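Local structure of TSC1 N-terminal domain (Chaetomium thermophilum, 7A0M) at residues B[272-277]-B[340-345]; B[347-352]-B[356-361]; B[255-260]-B[327-332]. The protein is the N-terminal part of TSC1, which probably binds lysosomal phosphoinositides to help bring the TSC complex to lysosomes, where it regulates mTORC1. One frame throughout, in Å; residues are numbered along the deposited sequence.

Contact 1 of 3, residues B[272-277]-B[340-345]. With SO4 (sulfate ion), chain E.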
loop_
_atom_site.group_PDB
_atom_site.type_symbol
_atom_site.label_atom_id
_atom_site.label_comp_id
_atom_site.label_asym_id
_atom_site.label_seq_id
_atom_site.Cartn_x
_atom_site.Cartn_y
_atom_site.Cartn_z
ATOM N N ASN B 272 0.635 -22.003 2.226
ATOM C CA ASN B 272 -0.540 -22.850 2.409
ATOM C C ASN B 272 -1.167 -22.655 3.783
ATOM O O ASN B 272 -2.393 -22.743 3.920
ATOM C CB ASN B 272 -0.171 -24.318 2.196
ATOM C CG ASN B 272 0.080 -24.651 0.737
ATOM O OD1 ASN B 272 -0.386 -23.950 -0.162
ATOM N ND2 ASN B 272 0.817 -25.729 0.495
ATOM N N ILE B 273 -0.349 -22.403 4.807
ATOM C CA ILE B 273 -0.887 -22.124 6.136
ATOM C C ILE B 273 -1.730 -20.857 6.114
ATOM O O ILE B 273 -2.814 -20.806 6.708
ATOM C CB ILE B 273 0.254 -22.031 7.167
ATOM C CG1 ILE B 273 0.870 -23.411 7.406
ATOM C CG2 ILE B 273 -0.249 -21.435 8.477
ATOM C CD1 ILE B 273 2.088 -23.387 8.303
ATOM N N TYR B 274 -1.252 -19.817 5.424
ATOM C CA TYR B 274 -2.032 -18.589 5.303
ATOM C C TYR B 274 -3.375 -18.848 4.631
ATOM O O TYR B 274 -4.408 -18.330 5.072
ATOM C CB TYR B 274 -1.241 -17.534 4.528
ATOM C CG TYR B 274 -2.095 -16.395 4.019
ATOM C CD1 TYR B 274 -2.454 -15.346 4.854
ATOM C CD2 TYR B 274 -2.541 -16.367 2.703
ATOM C CE1 TYR B 274 -3.237 -14.305 4.395
ATOM C CE2 TYR B 274 -3.324 -15.330 2.236
ATOM C CZ TYR B 274 -3.668 -14.302 3.085
ATOM O OH TYR B 274 -4.447 -13.265 2.623
ATOM N N ALA B 275 -3.378 -19.642 3.558
ATOM C CA ALA B 275 -4.622 -19.923 2.848
ATOM C C ALA B 275 -5.595 -20.707 3.720
ATOM O O ALA B 275 -6.808 -20.472 3.668
ATOM C CB ALA B 275 -4.328 -20.676 1.553
ATOM N N ARG B 276 -5.086 -21.645 4.522
ATOM C CA ARG B 276 -5.958 -22.410 5.409
ATOM C C ARG B 276 -6.597 -21.508 6.456
ATOM O O ARG B 276 -7.809 -21.575 6.696
ATOM C CB ARG B 276 -5.178 -23.535 6.090
ATOM C CG ARG B 276 -6.064 -24.421 6.952
ATOM C CD ARG B 276 -5.296 -25.099 8.072
ATOM N NE ARG B 276 -6.144 -26.037 8.802
ATOM C CZ ARG B 276 -5.907 -26.455 10.041
ATOM N NH1 ARG B 276 -4.849 -26.010 10.705
ATOM N NH2 ARG B 276 -6.738 -27.309 10.622
ATOM N N LEU B 277 -5.791 -20.660 7.097
ATOM C CA LEU B 277 -6.320 -19.774 8.127
ATOM C C LEU B 277 -7.222 -18.700 7.534
ATOM O O LEU B 277 -8.118 -18.196 8.221
ATOM C CB LEU B 277 -5.172 -19.135 8.908
ATOM C CG LEU B 277 -4.144 -20.114 9.484
ATOM C CD1 LEU B 277 -3.168 -19.405 10.415
ATOM C CD2 LEU B 277 -4.831 -21.272 10.192
ATOM N N ASP B 340 2.658 -13.718 -5.676
ATOM C CA ASP B 340 2.603 -14.709 -6.745
ATOM C C ASP B 340 1.836 -15.953 -6.314
ATOM O O ASP B 340 1.170 -16.585 -7.142
ATOM C CB ASP B 340 4.013 -15.085 -7.196
ATOM C CG ASP B 340 4.013 -15.927 -8.458
ATOM O OD1 ASP B 340 3.812 -15.359 -9.553
ATOM O OD2 ASP B 340 4.214 -17.155 -8.356
ATOM N N TYR B 341 1.923 -16.325 -5.034
ATOM C CA TYR B 341 1.099 -17.419 -4.530
ATOM C C TYR B 341 -0.378 -17.056 -4.608
ATOM O O TYR B 341 -1.207 -17.871 -5.028
ATOM C CB TYR B 341 1.499 -17.760 -3.093
ATOM C CG TYR B 341 0.619 -18.802 -2.435
ATOM C CD1 TYR B 341 0.846 -20.157 -2.636
ATOM C CD2 TYR B 341 -0.432 -18.431 -1.606
ATOM C CE1 TYR B 341 0.049 -21.114 -2.038
ATOM C CE2 TYR B 341 -1.236 -19.382 -1.003
ATOM C CZ TYR B 341 -0.990 -20.722 -1.221
ATOM O OH TYR B 341 -1.786 -21.671 -0.622
ATOM N N ILE B 342 -0.724 -15.834 -4.197
ATOM C CA ILE B 342 -2.105 -15.376 -4.292
ATOM C C ILE B 342 -2.530 -15.251 -5.750
ATOM O O ILE B 342 -3.690 -15.517 -6.092
ATOM C CB ILE B 342 -2.272 -14.045 -3.535
ATOM C CG1 ILE B 342 -1.969 -14.234 -2.048
ATOM C CG2 ILE B 342 -3.675 -13.479 -3.723
ATOM C CD1 ILE B 342 -2.002 -12.948 -1.253
ATOM N N ARG B 343 -1.606 -14.867 -6.635
ATOM C CA ARG B 343 -1.954 -14.715 -8.044
ATOM C C ARG B 343 -2.225 -16.061 -8.698
ATOM O O ARG B 343 -3.227 -16.231 -9.402
ATOM C CB ARG B 343 -0.834 -14.000 -8.800
ATOM C CG ARG B 343 -1.135 -13.844 -10.285
ATOM C CD ARG B 343 0.064 -13.345 -11.069
ATOM N NE ARG B 343 1.161 -14.309 -11.052
ATOM C CZ ARG B 343 1.289 -15.312 -11.917
ATOM N NH1 ARG B 343 0.383 -15.487 -12.870
ATOM N NH2 ARG B 343 2.318 -16.143 -11.830
ATOM N N LYS B 344 -1.343 -17.030 -8.478
ATOM C CA LYS B 344 -1.421 -18.325 -9.150
ATOM C C LYS B 344 -1.113 -19.417 -8.141
ATOM O O LYS B 344 0.005 -19.944 -8.090
ATOM C CB LYS B 344 -0.467 -18.379 -10.347
ATOM C CG LYS B 344 -0.710 -19.538 -11.300
ATOM C CD LYS B 344 0.430 -19.675 -12.297
ATOM C CE LYS B 344 0.160 -20.787 -13.297
ATOM N NZ LYS B 344 1.377 -21.143 -14.078
ATOM N N PRO B 345 -2.092 -19.787 -7.311
ATOM C CA PRO B 345 -1.891 -20.929 -6.409
ATOM C C PRO B 345 -1.922 -22.255 -7.136
ATOM O O PRO B 345 -1.682 -23.297 -6.509
ATOM C CB PRO B 345 -3.056 -20.805 -5.423
ATOM C CG PRO B 345 -4.136 -20.164 -6.229
ATOM C CD PRO B 345 -3.444 -19.212 -7.179
HETATM S S SO4 E . 2.071 -18.085 -15.990
HETATM O O1 SO4 E . 1.582 -19.254 -16.716
HETATM O O2 SO4 E . 2.508 -18.488 -14.657
HETATM O O3 SO4 E . 3.194 -17.497 -16.714
HETATM O O4 SO4 E . 0.999 -17.100 -15.874
#

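Contact 2 of 3, residues B[347-352]-B[356-361]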
loop_
_atom_site.group_PDB
_atom_site.type_symbol
_atom_site.label_atom_id
_atom_site.label_comp_id
_atom_site.label_asym_id
_atom_site.label_seq_id
_atom_site.Cartn_x
_atom_site.Cartn_y
_atom_site.Cartn_z
ATOM N N ASN B 347 0.381 -23.070 -9.102
ATOM C CA ASN B 347 1.783 -23.466 -9.024
ATOM C C ASN B 347 2.142 -24.189 -7.730
ATOM O O ASN B 347 3.258 -24.709 -7.627
ATOM C CB ASN B 347 2.680 -22.234 -9.177
ATOM C CG ASN B 347 2.771 -21.753 -10.610
ATOM O OD1 ASN B 347 2.207 -22.364 -11.517
ATOM N ND2 ASN B 347 3.481 -20.651 -10.822
ATOM N N TYR B 348 1.240 -24.241 -6.748
ATOM C CA TYR B 348 1.551 -24.824 -5.451
ATOM C C TYR B 348 0.645 -25.973 -5.039
ATOM O O TYR B 348 1.041 -26.759 -4.172
ATOM C CB TYR B 348 1.487 -23.751 -4.350
ATOM C CG TYR B 348 2.524 -22.655 -4.473
ATOM C CD1 TYR B 348 2.316 -21.564 -5.307
ATOM C CD2 TYR B 348 3.703 -22.705 -3.740
ATOM C CE1 TYR B 348 3.257 -20.558 -5.414
ATOM C CE2 TYR B 348 4.650 -21.703 -3.841
ATOM C CZ TYR B 348 4.422 -20.632 -4.679
ATOM O OH TYR B 348 5.360 -19.632 -4.785
ATOM N N LEU B 349 -0.546 -26.098 -5.621
ATOM C CA LEU B 349 -1.535 -27.050 -5.151
ATOM C C LEU B 349 -1.840 -28.083 -6.226
ATOM O O LEU B 349 -2.074 -27.713 -7.385
ATOM C CB LEU B 349 -2.828 -26.325 -4.746
ATOM C CG LEU B 349 -2.703 -25.309 -3.612
ATOM C CD1 LEU B 349 -4.005 -24.546 -3.433
ATOM C CD2 LEU B 349 -2.302 -26.003 -2.320
ATOM N N PRO B 350 -1.832 -29.374 -5.896
ATOM C CA PRO B 350 -2.294 -30.382 -6.859
ATOM C C PRO B 350 -3.752 -30.144 -7.217
ATOM O O PRO B 350 -4.597 -29.929 -6.345
ATOM C CB PRO B 350 -2.099 -31.706 -6.110
ATOM C CG PRO B 350 -1.065 -31.408 -5.074
ATOM C CD PRO B 350 -1.305 -29.985 -4.664
ATOM N N HIS B 351 -4.042 -30.177 -8.514
ATOM C CA HIS B 351 -5.370 -29.827 -8.994
ATOM C C HIS B 351 -5.597 -30.475 -10.349
ATOM O O HIS B 351 -4.654 -30.911 -11.017
ATOM C CB HIS B 351 -5.538 -28.308 -9.099
ATOM C CG HIS B 351 -4.686 -27.684 -10.160
ATOM N ND1 HIS B 351 -3.402 -27.242 -9.920
ATOM C CD2 HIS B 351 -4.930 -27.439 -11.468
ATOM C CE1 HIS B 351 -2.896 -26.746 -11.034
ATOM N NE2 HIS B 351 -3.801 -26.855 -11.990
ATOM N N ALA B 352 -6.865 -30.527 -10.744
ATOM C CA ALA B 352 -7.263 -30.967 -12.076
ATOM C C ALA B 352 -7.409 -29.742 -12.970
ATOM O O ALA B 352 -8.283 -28.900 -12.738
ATOM C CB ALA B 352 -8.569 -31.756 -12.025
ATOM N N ASP B 356 -12.778 -26.267 -12.666
ATOM C CA ASP B 356 -12.774 -24.877 -12.236
ATOM C C ASP B 356 -12.552 -24.716 -10.739
ATOM O O ASP B 356 -12.540 -23.583 -10.248
ATOM C CB ASP B 356 -14.091 -24.199 -12.631
ATOM C CG ASP B 356 -14.294 -24.146 -14.131
ATOM O OD1 ASP B 356 -13.308 -23.906 -14.858
ATOM O OD2 ASP B 356 -15.442 -24.347 -14.583
ATOM N N ASP B 357 -12.375 -25.819 -10.006
ATOM C CA ASP B 357 -12.239 -25.735 -8.555
ATOM C C ASP B 357 -11.004 -24.946 -8.145
ATOM O O ASP B 357 -11.026 -24.245 -7.127
ATOM C CB ASP B 357 -12.197 -27.141 -7.955
ATOM C CG ASP B 357 -13.436 -27.951 -8.281
ATOM O OD1 ASP B 357 -13.770 -28.072 -9.479
ATOM O OD2 ASP B 357 -14.074 -28.471 -7.342
ATOM N N ILE B 358 -9.921 -25.039 -8.920
ATOM C CA ILE B 358 -8.711 -24.302 -8.575
ATOM C C ILE B 358 -8.860 -22.823 -8.918
ATOM O O ILE B 358 -8.231 -21.967 -8.283
ATOM C CB ILE B 358 -7.490 -24.930 -9.269
ATOM C CG1 ILE B 358 -6.191 -24.335 -8.718
ATOM C CG2 ILE B 358 -7.571 -24.755 -10.780
ATOM C CD1 ILE B 358 -6.015 -24.532 -7.227
ATOM N N ASP B 359 -9.695 -22.491 -9.905
ATOM C CA ASP B 359 -9.919 -21.092 -10.254
ATOM C C ASP B 359 -10.879 -20.422 -9.280
ATOM O O ASP B 359 -10.693 -19.252 -8.927
ATOM C CB ASP B 359 -10.442 -20.984 -11.687
ATOM C CG ASP B 359 -9.504 -21.617 -12.694
ATOM O OD1 ASP B 359 -8.303 -21.276 -12.681
ATOM O OD2 ASP B 359 -9.966 -22.456 -13.497
ATOM N N VAL B 360 -11.913 -21.145 -8.841
ATOM C CA VAL B 360 -12.815 -20.605 -7.829
ATOM C C VAL B 360 -12.056 -20.368 -6.530
ATOM O O VAL B 360 -12.231 -19.338 -5.868
ATOM C CB VAL B 360 -14.017 -21.547 -7.625
ATOM C CG1 VAL B 360 -14.820 -21.136 -6.401
ATOM C CG2 VAL B 360 -14.896 -21.559 -8.865
ATOM N N HIS B 361 -11.199 -21.319 -6.152
ATOM C CA HIS B 361 -10.378 -21.153 -4.958
ATOM C C HIS B 361 -9.428 -19.970 -5.092
ATOM O O HIS B 361 -9.223 -19.219 -4.132
ATOM C CB HIS B 361 -9.593 -22.437 -4.694
ATOM C CG HIS B 361 -8.698 -22.365 -3.497
ATOM N ND1 HIS B 361 -7.353 -22.081 -3.593
ATOM C CD2 HIS B 361 -8.952 -22.546 -2.179
ATOM C CE1 HIS B 361 -6.817 -22.087 -2.386
ATOM N NE2 HIS B 361 -7.766 -22.367 -1.510
#

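Contact 3 of 3, residues B[255-260]-B[327-332]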
loop_
_atom_site.group_PDB
_atom_site.type_symbol
_atom_site.label_atom_id
_atom_site.label_comp_id
_atom_site.label_asym_id
_atom_site.label_seq_id
_atom_site.Cartn_x
_atom_site.Cartn_y
_atom_site.Cartn_z
ATOM N N LEU B 255 9.129 -15.813 15.492
ATOM C CA LEU B 255 10.352 -16.551 15.196
ATOM C C LEU B 255 10.962 -16.143 13.861
ATOM O O LEU B 255 12.190 -16.077 13.732
ATOM C CB LEU B 255 10.069 -18.050 15.210
ATOM C CG LEU B 255 9.920 -18.733 16.570
ATOM C CD1 LEU B 255 9.257 -20.088 16.398
ATOM C CD2 LEU B 255 11.274 -18.883 17.232
ATOM N N LEU B 256 10.120 -15.877 12.862
ATOM C CA LEU B 256 10.616 -15.624 11.511
ATOM C C LEU B 256 11.640 -14.493 11.409
ATOM O O LEU B 256 12.610 -14.655 10.648
ATOM C CB LEU B 256 9.431 -15.364 10.572
ATOM C CG LEU B 256 8.503 -16.555 10.330
ATOM C CD1 LEU B 256 7.372 -16.168 9.391
ATOM C CD2 LEU B 256 9.282 -17.741 9.781
ATOM N N PRO B 257 11.508 -13.356 12.106
ATOM C CA PRO B 257 12.535 -12.306 11.975
ATOM C C PRO B 257 13.924 -12.719 12.447
ATOM O O PRO B 257 14.882 -11.978 12.192
ATOM C CB PRO B 257 11.980 -11.159 12.831
ATOM C CG PRO B 257 10.517 -11.394 12.870
ATOM C CD PRO B 257 10.354 -12.880 12.892
ATOM N N PHE B 258 14.068 -13.860 13.120
ATOM C CA PHE B 258 15.374 -14.317 13.575
ATOM C C PHE B 258 16.083 -15.219 12.570
ATOM O O PHE B 258 17.275 -15.492 12.743
ATOM C CB PHE B 258 15.240 -15.050 14.914
ATOM C CG PHE B 258 14.956 -14.140 16.075
ATOM C CD1 PHE B 258 13.654 -13.813 16.418
ATOM C CD2 PHE B 258 15.994 -13.608 16.822
ATOM C CE1 PHE B 258 13.393 -12.973 17.486
ATOM C CE2 PHE B 258 15.741 -12.769 17.891
ATOM C CZ PHE B 258 14.439 -12.451 18.224
ATOM N N PHE B 259 15.389 -15.686 11.533
ATOM C CA PHE B 259 16.029 -16.448 10.466
ATOM C C PHE B 259 15.273 -16.273 9.151
ATOM O O PHE B 259 14.839 -17.263 8.550
ATOM C CB PHE B 259 16.122 -17.932 10.842
ATOM C CG PHE B 259 14.883 -18.477 11.504
ATOM C CD1 PHE B 259 14.715 -18.385 12.876
ATOM C CD2 PHE B 259 13.898 -19.101 10.756
ATOM C CE1 PHE B 259 13.581 -18.888 13.485
ATOM C CE2 PHE B 259 12.763 -19.608 11.360
ATOM C CZ PHE B 259 12.605 -19.502 12.725
ATOM N N PRO B 260 15.108 -15.039 8.664
ATOM C CA PRO B 260 14.267 -14.837 7.474
ATOM C C PRO B 260 14.868 -15.394 6.195
ATOM O O PRO B 260 14.117 -15.769 5.286
ATOM C CB PRO B 260 14.125 -13.312 7.409
ATOM C CG PRO B 260 15.387 -12.815 8.019
ATOM C CD PRO B 260 15.740 -13.784 9.109
ATOM N N PHE B 327 0.029 -12.099 7.607
ATOM C CA PHE B 327 0.131 -11.494 6.282
ATOM C C PHE B 327 1.259 -10.471 6.236
ATOM O O PHE B 327 2.028 -10.425 5.270
ATOM C CB PHE B 327 -1.203 -10.844 5.901
ATOM C CG PHE B 327 -1.233 -10.269 4.507
ATOM C CD1 PHE B 327 -0.700 -9.016 4.239
ATOM C CD2 PHE B 327 -1.815 -10.976 3.467
ATOM C CE1 PHE B 327 -0.731 -8.489 2.960
ATOM C CE2 PHE B 327 -1.852 -10.452 2.186
ATOM C CZ PHE B 327 -1.310 -9.209 1.934
ATOM N N THR B 328 1.367 -9.641 7.277
ATOM C CA THR B 328 2.381 -8.593 7.299
ATOM C C THR B 328 3.789 -9.176 7.263
ATOM O O THR B 328 4.653 -8.686 6.526
ATOM C CB THR B 328 2.193 -7.716 8.538
ATOM O OG1 THR B 328 0.983 -6.960 8.408
ATOM C CG2 THR B 328 3.366 -6.762 8.708
ATOM N N ILE B 329 4.037 -10.231 8.041
ATOM C CA ILE B 329 5.389 -10.775 8.108
ATOM C C ILE B 329 5.731 -11.536 6.831
ATOM O O ILE B 329 6.885 -11.517 6.383
ATOM C CB ILE B 329 5.560 -11.647 9.370
ATOM C CG1 ILE B 329 7.043 -11.893 9.656
ATOM C CG2 ILE B 329 4.813 -12.969 9.244
ATOM C CD1 ILE B 329 7.827 -10.624 9.914
ATOM N N LEU B 330 4.753 -12.205 6.217
ATOM C CA LEU B 330 5.003 -12.875 4.944
ATOM C C LEU B 330 5.239 -11.859 3.833
ATOM O O LEU B 330 6.169 -12.003 3.030
ATOM C CB LEU B 330 3.833 -13.793 4.588
ATOM C CG LEU B 330 3.597 -15.031 5.452
ATOM C CD1 LEU B 330 2.349 -15.763 4.982
ATOM C CD2 LEU B 330 4.806 -15.951 5.419
ATOM N N TYR B 331 4.401 -10.822 3.775
ATOM C CA TYR B 331 4.568 -9.781 2.769
ATOM C C TYR B 331 5.827 -8.962 3.014
ATOM O O TYR B 331 6.441 -8.470 2.059
ATOM C CB TYR B 331 3.332 -8.881 2.751
ATOM C CG TYR B 331 3.413 -7.716 1.792
ATOM C CD1 TYR B 331 3.231 -7.900 0.428
ATOM C CD2 TYR B 331 3.658 -6.430 2.254
ATOM C CE1 TYR B 331 3.298 -6.835 -0.451
ATOM C CE2 TYR B 331 3.729 -5.360 1.383
ATOM C CZ TYR B 331 3.548 -5.569 0.032
ATOM O OH TYR B 331 3.616 -4.505 -0.837
ATOM N N GLY B 332 6.227 -8.799 4.276
ATOM C CA GLY B 332 7.432 -8.043 4.569
ATOM C C GLY B 332 8.707 -8.761 4.178
ATOM O O GLY B 332 9.691 -8.119 3.797
#

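Contact 1 of 3, residues B[272-277]-B[340-345]
A chi1 of 175° swings the Tyr341 phenol away from its own N toward helix 267-278, while the Asn272 side chain lies beside its backbone N, and phenol and amide meet between that helix and helix 335-343. This is helix-helix packing in an elongated, all-helical, alpha-solenoid-like domain. The hydroxyl of Tyr341 gives its proton to Asn272, OH to OD1 2.7 Å, and it comes in the carbonyl plane on a lone pair, with a C=O...donor angle of 143°. The two side chains cross at about a right angle. Amide and ring planes are 59° apart, and OD1 lies at the ring edge, 3.4 Å from CE1 of Tyr341. About one turn further on, Ala275 CB lies near the ring plane too, on the CE2 side of the hydroxyl, 3.5 Å from Tyr341 OH. A polar bond and a methyl thus fix the end of the buried phenol together, while Tyr348 meets its ring edge-to-face.

Beside this pair the contact is apolar and longer: Tyr274 CE2 lies 4.4 Å from Ile342 CD1. The polar end of Tyr274 is bonded to Ser369 on helix 357-373, which covers both helices here, and Tyr383 of the second subunit packs on Ile342. In the last turn of helix 335-343, Arg343 reaches back to Asp340 and holds its OD1 side-on with NE and NH2, the latter 2.8 Å away. A sulfate ion, probably picked up during crystallisation, sits just beyond, and the extended chain of Lys344 carries NZ to within 2.9 Å of its O2.

Contact 2 of 3, residues B[347-352]-B[356-361]
The connection from helix 335-343 folds back over the first turns of helix 357-373, and His351 and Leu349 of that connection rest on Ile358 and His361 of the helix. Ile358 does most of the work. Its CG1 lies over one face of the His351 imidazole, a CH-pi contact 4.2 Å from the ring centroid and 23° off the ring normal, displaced toward the rim. Its other branch, CG2, reaches 3.8 Å from His351 CD2.

What holds the imidazole at this tilt is a bond inside the loop: His351 ND1 donates to Leu349 O at 2.9 Å, almost straight at 170° and nearly along the C=O axis. Chi1 of 67° places CG between the backbone N and the carbonyl carbon, which folds the ring back to the carbonyl of Leu349. The result is a compact helix-loop-helix connection, with the loop curled over the start of the second helix. An alanine at Ile358 lacks both branches and is likely to open a gap under the ring and leave that face of the imidazole without its CH-pi partner.

Leu349 completes the apolar patch: its CD1 is 4.3 Å from Ile358 CD1 and 3.9 Å from CE1 of His361, whose side chain it crosses at about a right angle. His346 meets the His351 ring edge-to-face and, through NE2, is hydrogen-bonded to Asp359 OD1, a further tie between loop and helix.

Contact 3 of 3, residues B[255-260]-B[327-332]
Gly332 N to Thr328 O, at 2.7 Å, is the shortest polar bond here, and it runs within the helix that presents Ile329 to Leu256 and Pro257. On the other side Phe258 N is bonded to Leu255 O at 3.0 Å, part of the tight 3-10 turn that follows helix 242-255. No hydrogen bond passes between the two pieces of chain.

Ile329 splits its two branches between its neighbours. With CG1 anti to the backbone N (chi1 -164°), the long arm carries CD1 to Pro257, 4.1 Å from CG at the tip of the pyrrolidine ring. The short arm, CG2, meets the end of Leu256, again 4.1 Å away at CD1. The leucine runs obliquely to the isoleucine, the proline ring roughly square to it. Nearby, Leu256 also packs on Leu333 of helix 323-333, and helix 402-410 closes over the seam with Ile406 on Pro257 and Cys409 on Ile329. This is interior packing of the helical array, joining a turn between two helices to the side of a third. Methyl and methylene groups alone cross the seam, so their shape and burial, rather than any directional bond, set the fit.

Contacts 1 and 3 alternate along the chain and share one body of packing, their centres about 16 Å apart. Tyr274 makes the closest links: its OH lies 3.6 Å from Phe327 CD2 and its CB 4.0 Å from Leu330 CD1; Ile342 CD1 also touches Phe327 CE2. Contact 2 follows contact 1 and leans on it, centre to centre about 11 Å, with Tyr348 CD1 3.4 Å from Tyr341 CD1 and Leu349 CD2 3.5 Å from Asn272 OD1. Contacts 2 and 3 do not touch, nearest atoms about 11 Å apart. Contacts 1 and 3 both reach the second subunit, whose Tyr383 packs on Ile342 and on Phe327. The sulfate sits at Arg343 and Lys344, off the interface itself.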